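Local atomic coordinates of uncharacterized protein (Pseudomonas aeruginosa, PDB entry 4O5P), a protein that probably hydrolyses phospholipids as a bacterial type VI secretion effector, Tle1, whose catalytic part belongs to the alpha/beta-hydrolase clan. Residues A[68-72]-A[90-96]; A[123-127]-A[171-176]. The contacts are given in a common frame with arbitrary orientation. Residues are numbered along the deposited sequence.

Contact 1: residues A[68-72]-A[90-96]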
loop_
_atom_site.group_PDB
_atom_site.type_symbol
_atom_site.label_atom_id
_atom_site.label_comp_id
_atom_site.label_asym_id
_atom_site.label_seq_id
_atom_site.Cartn_x
_atom_site.Cartn_y
_atom_site.Cartn_z
ATOM N N THR A 68 -12.036 15.163 3.378
ATOM C CA THR A 68 -10.852 14.513 2.816
ATOM C C THR A 68 -10.281 13.494 3.811
ATOM O O THR A 68 -10.100 13.812 4.996
ATOM C CB THR A 68 -9.769 15.546 2.476
ATOM O OG1 THR A 68 -10.300 16.534 1.579
ATOM C CG2 THR A 68 -8.571 14.871 1.827
ATOM N N LEU A 69 -9.987 12.283 3.324
ATOM C CA LEU A 69 -9.373 11.205 4.102
ATOM C C LEU A 69 -8.130 10.674 3.365
ATOM O O LEU A 69 -8.220 10.268 2.218
ATOM C CB LEU A 69 -10.387 10.070 4.280
ATOM C CG LEU A 69 -10.035 8.844 5.113
ATOM C CD1 LEU A 69 -9.504 9.274 6.455
ATOM C CD2 LEU A 69 -11.260 7.947 5.316
ATOM N N GLY A 70 -6.974 10.695 4.016
ATOM C CA GLY A 70 -5.747 10.209 3.406
ATOM C C GLY A 70 -5.186 9.032 4.181
ATOM O O GLY A 70 -4.910 9.153 5.377
ATOM N N PHE A 71 -5.041 7.890 3.502
ATOM C CA PHE A 71 -4.419 6.702 4.067
ATOM C C PHE A 71 -2.999 6.581 3.507
ATOM O O PHE A 71 -2.800 6.291 2.300
ATOM C CB PHE A 71 -5.190 5.445 3.670
ATOM C CG PHE A 71 -6.621 5.405 4.142
ATOM C CD1 PHE A 71 -6.932 4.923 5.401
ATOM C CD2 PHE A 71 -7.658 5.785 3.299
ATOM C CE1 PHE A 71 -8.242 4.851 5.836
ATOM C CE2 PHE A 71 -8.977 5.706 3.717
ATOM C CZ PHE A 71 -9.268 5.237 4.991
ATOM N N ASP A 72 -2.018 6.792 4.385
ATOM C CA ASP A 72 -0.615 6.817 3.979
ATOM C C ASP A 72 -0.093 5.418 3.700
ATOM O O ASP A 72 -0.754 4.414 4.015
ATOM C CB ASP A 72 0.263 7.498 5.029
ATOM C CG ASP A 72 1.403 8.282 4.404
ATOM O OD1 ASP A 72 1.771 7.984 3.237
ATOM O OD2 ASP A 72 1.940 9.196 5.077
ATOM N N SER A 90 5.205 11.532 2.360
ATOM C CA SER A 90 4.695 10.924 1.129
ATOM C C SER A 90 3.787 11.892 0.383
ATOM O O SER A 90 3.461 12.973 0.886
ATOM C CB SER A 90 3.897 9.668 1.447
ATOM O OG SER A 90 2.625 9.981 2.009
ATOM N N ASN A 91 3.345 11.499 -0.808
ATOM C CA ASN A 91 2.387 12.323 -1.521
ATOM C C ASN A 91 1.011 12.388 -0.861
ATOM O O ASN A 91 0.320 13.398 -0.984
ATOM C CB ASN A 91 2.272 11.893 -2.974
ATOM C CG ASN A 91 3.501 12.230 -3.761
ATOM O OD1 ASN A 91 4.289 13.082 -3.353
ATOM N ND2 ASN A 91 3.678 11.568 -4.900
ATOM N N VAL A 92 0.616 11.329 -0.157
ATOM C CA VAL A 92 -0.619 11.382 0.610
ATOM C C VAL A 92 -0.530 12.476 1.675
ATOM O O VAL A 92 -1.447 13.287 1.824
ATOM C CB VAL A 92 -0.967 10.018 1.236
ATOM C CG1 VAL A 92 -2.101 10.154 2.230
ATOM C CG2 VAL A 92 -1.340 9.015 0.128
ATOM N N ALA A 93 0.584 12.512 2.393
ATOM C CA ALA A 93 0.745 13.492 3.457
ATOM C C ALA A 93 0.817 14.885 2.855
ATOM O O ALA A 93 0.240 15.826 3.398
ATOM C CB ALA A 93 1.972 13.190 4.295
ATOM N N ARG A 94 1.504 15.015 1.720
ATOM C CA ARG A 94 1.571 16.299 1.023
ATOM C C ARG A 94 0.182 16.803 0.631
ATOM O O ARG A 94 -0.142 17.962 0.869
ATOM C CB ARG A 94 2.530 16.224 -0.179
ATOM C CG ARG A 94 3.995 16.123 0.246
ATOM C CD ARG A 94 4.924 15.730 -0.890
ATOM N NE ARG A 94 6.167 15.187 -0.344
ATOM C CZ ARG A 94 7.284 15.893 -0.167
ATOM N NH1 ARG A 94 7.338 17.170 -0.529
ATOM N NH2 ARG A 94 8.360 15.313 0.341
ATOM N N LEU A 95 -0.655 15.924 0.087
ATOM C CA LEU A 95 -2.012 16.297 -0.314
ATOM C C LEU A 95 -2.918 16.637 0.870
ATOM O O LEU A 95 -3.818 17.486 0.745
ATOM C CB LEU A 95 -2.641 15.178 -1.147
ATOM C CG LEU A 95 -2.025 15.032 -2.533
ATOM C CD1 LEU A 95 -2.516 13.760 -3.204
ATOM C CD2 LEU A 95 -2.344 16.274 -3.376
ATOM N N ILE A 96 -2.680 15.969 2.004
ATOM C CA ILE A 96 -3.389 16.291 3.238
ATOM C C ILE A 96 -2.957 17.669 3.791
ATOM O O ILE A 96 -3.797 18.475 4.180
ATOM C CB ILE A 96 -3.222 15.171 4.283
ATOM C CG1 ILE A 96 -4.002 13.923 3.842
ATOM C CG2 ILE A 96 -3.715 15.636 5.650
ATOM C CD1 ILE A 96 -5.508 14.157 3.766
HETATM O O HOH W 1 4.384 10.457 4.991
#
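D72, V92 and I96 bury most of the surface where strand 68-71 meets the helix that starts at N91, the two running nearly antiparallel (159°) with axes 8.1 Å apart. V92 and I96, one helical turn apart, turn aliphatic branches onto the strand: V92 CG1 lies 3.8 Å from G70 C, and I96 CD1 lies 3.8 Å from G70 N and 3.7 Å from T68 CG2. G70 suits this place because a CB there would sit 2.7 Å from I96 CG1, a clash. D72 follows the strand's end. Its OD1 accepts a very short hydrogen bond from S90 OG (2.5 Å), and S90, the N-cap, in turn receives A93 N on its OG (3.3 Å). A water molecule joins D72 OD2 (2.8 Å) to S90 N (3.0 Å), and Y115 also bonds OD2. This is a helix packed on the mixed, largely parallel sheet of an alpha/beta-hydrolase-type core. The buried carboxylate, supplied with several donors, thus fixes the helix start against the strand end, while branched aliphatics fill the remainder.

Contact 2: residues A[123-127]-A[171-176]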
loop_
_atom_site.group_PDB
_atom_site.type_symbol
_atom_site.label_atom_id
_atom_site.label_comp_id
_atom_site.label_asym_id
_atom_site.label_seq_id
_atom_site.Cartn_x
_atom_site.Cartn_y
_atom_site.Cartn_z
ATOM N N PHE A 123 0.130 4.056 15.640
ATOM C CA PHE A 123 -1.156 4.722 15.482
ATOM C C PHE A 123 -1.917 4.605 16.801
ATOM O O PHE A 123 -2.587 3.593 17.047
ATOM C CB PHE A 123 -1.973 4.059 14.370
ATOM C CG PHE A 123 -3.114 4.913 13.850
ATOM C CD1 PHE A 123 -3.327 6.198 14.343
ATOM C CD2 PHE A 123 -3.982 4.419 12.881
ATOM C CE1 PHE A 123 -4.374 6.979 13.869
ATOM C CE2 PHE A 123 -5.032 5.197 12.403
ATOM C CZ PHE A 123 -5.229 6.477 12.908
ATOM N N PRO A 124 -1.801 5.630 17.656
ATOM C CA PRO A 124 -2.393 5.599 19.005
ATOM C C PRO A 124 -3.906 5.415 18.963
ATOM O O PRO A 124 -4.437 4.702 19.806
ATOM C CB PRO A 124 -2.041 6.977 19.574
ATOM C CG PRO A 124 -0.798 7.393 18.815
ATOM C CD PRO A 124 -0.994 6.844 17.423
ATOM N N ASP A 125 -4.567 6.010 17.970
ATOM C CA ASP A 125 -6.025 5.972 17.853
ATOM C C ASP A 125 -6.601 4.558 17.731
ATOM O O ASP A 125 -7.778 4.331 18.037
ATOM C CB ASP A 125 -6.503 6.821 16.662
ATOM C CG ASP A 125 -6.184 8.297 16.823
ATOM O OD1 ASP A 125 -5.147 8.620 17.451
ATOM O OD2 ASP A 125 -6.965 9.139 16.311
ATOM N N ILE A 126 -5.778 3.621 17.267
ATOM C CA ILE A 126 -6.180 2.219 17.158
ATOM C C ILE A 126 -5.336 1.344 18.097
ATOM O O ILE A 126 -5.299 0.114 17.971
ATOM C CB ILE A 126 -6.075 1.707 15.708
ATOM C CG1 ILE A 126 -4.643 1.853 15.185
ATOM C CG2 ILE A 126 -7.084 2.449 14.800
ATOM C CD1 ILE A 126 -4.342 0.952 14.001
ATOM N N LYS A 127 -4.661 2.011 19.029
ATOM C CA LYS A 127 -3.806 1.370 20.041
ATOM C C LYS A 127 -2.688 0.502 19.467
ATOM O O LYS A 127 -2.321 -0.519 20.051
ATOM C CB LYS A 127 -4.641 0.588 21.060
ATOM C CG LYS A 127 -5.527 1.489 21.911
ATOM C CD LYS A 127 -6.335 0.697 22.928
ATOM C CE LYS A 127 -7.417 -0.097 22.249
ATOM N NZ LYS A 127 -8.539 -0.347 23.191
ATOM N N VAL A 171 -13.582 6.269 19.803
ATOM C CA VAL A 171 -13.025 5.877 18.510
ATOM C C VAL A 171 -12.367 4.499 18.688
ATOM O O VAL A 171 -12.718 3.540 17.987
ATOM C CB VAL A 171 -11.997 6.899 17.970
ATOM C CG1 VAL A 171 -11.230 6.318 16.796
ATOM C CG2 VAL A 171 -12.678 8.192 17.554
ATOM N N GLN A 172 -11.444 4.408 19.652
ATOM C CA GLN A 172 -10.766 3.145 19.976
ATOM C C GLN A 172 -11.730 1.974 20.140
ATOM O O GLN A 172 -11.514 0.889 19.580
ATOM C CB GLN A 172 -9.954 3.298 21.256
ATOM C CG GLN A 172 -8.674 4.086 21.085
ATOM C CD GLN A 172 -7.985 4.335 22.397
ATOM O OE1 GLN A 172 -8.587 4.178 23.461
ATOM N NE2 GLN A 172 -6.710 4.720 22.339
ATOM N N GLY A 173 -12.795 2.193 20.907
ATOM C CA GLY A 173 -13.790 1.154 21.128
ATOM C C GLY A 173 -14.563 0.763 19.878
ATOM O O GLY A 173 -14.964 -0.394 19.712
ATOM N N LEU A 174 -14.792 1.733 19.001
ATOM C CA LEU A 174 -15.559 1.484 17.791
ATOM C C LEU A 174 -14.724 0.612 16.878
ATOM O O LEU A 174 -15.193 -0.423 16.399
ATOM C CB LEU A 174 -15.918 2.807 17.097
ATOM C CG LEU A 174 -17.007 3.619 17.794
ATOM C CD1 LEU A 174 -16.897 5.084 17.422
ATOM C CD2 LEU A 174 -18.384 3.097 17.439
ATOM N N VAL A 175 -13.475 1.027 16.679
ATOM C CA VAL A 175 -12.533 0.274 15.859
ATOM C C VAL A 175 -12.399 -1.149 16.399
ATOM O O VAL A 175 -12.394 -2.093 15.626
ATOM C CB VAL A 175 -11.151 0.963 15.796
ATOM C CG1 VAL A 175 -10.104 0.052 15.117
ATOM C CG2 VAL A 175 -11.258 2.294 15.068
ATOM N N GLU A 176 -12.320 -1.302 17.725
ATOM C CA GLU A 176 -12.242 -2.646 18.316
ATOM C C GLU A 176 -13.493 -3.493 18.067
ATOM O O GLU A 176 -13.390 -4.690 17.783
ATOM C CB GLU A 176 -12.009 -2.554 19.821
ATOM C CG GLU A 176 -10.603 -2.147 20.228
ATOM C CD GLU A 176 -10.426 -2.213 21.724
ATOM O OE1 GLU A 176 -11.407 -1.931 22.450
ATOM O OE2 GLU A 176 -9.320 -2.562 22.177
#
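P124 opens a short 3-10 turn in which its carbonyl accepts K127 N at 2.8 Å (N to O); the ring-locked phi of proline fits such a turn. The same P124 O takes a weak second hydrogen bond from Q172 NE2, 3.4 Å away. D125 next sets its carbonyl O against the Q172 side chain, 3.2 Å from CG, while its carboxylate bonds W148 of helix 139-162. That helix also touches V171 and I126, so the contact ties the loop after strand 111-116 to helix 168-178 beside a third element, in what is probably an alpha/beta-hydrolase-type fold. I126 points its CA-to-CB bond away from the helix, yet its branched side chain still brings CG2 to 3.9 Å from V175 CG1. K127 reaches along the helix: its CG lies 3.5 Å from Q172 NE2, and its NZ forms a salt bridge with E176 OE2 at 2.6 Å, long flexible side chains suiting this exposed end of the contact.

In the fold
The centre of contact 1, which is wholly buried, lies about 13 Å from the centre of the chain, whereas that of contact 2, which is partly exposed, lies about 20 Å from it. They share no segment, and their nearest atoms stay about 7 Å apart, but strand 111-116 relates them: it pairs in parallel with strand 62-71, which carries most of 68-72, and the loop following it holds 123-127. Contact 1 therefore packs a helix on a sheet strand, contact 2 a loop on a helix. The chemistry follows the setting. An enclosed carboxylate in 68-72 is met by a hydroxyl and an ordered water amid aliphatic packing, while the lysine–glutamate pair lies at the solvent-exposed side of contact 2.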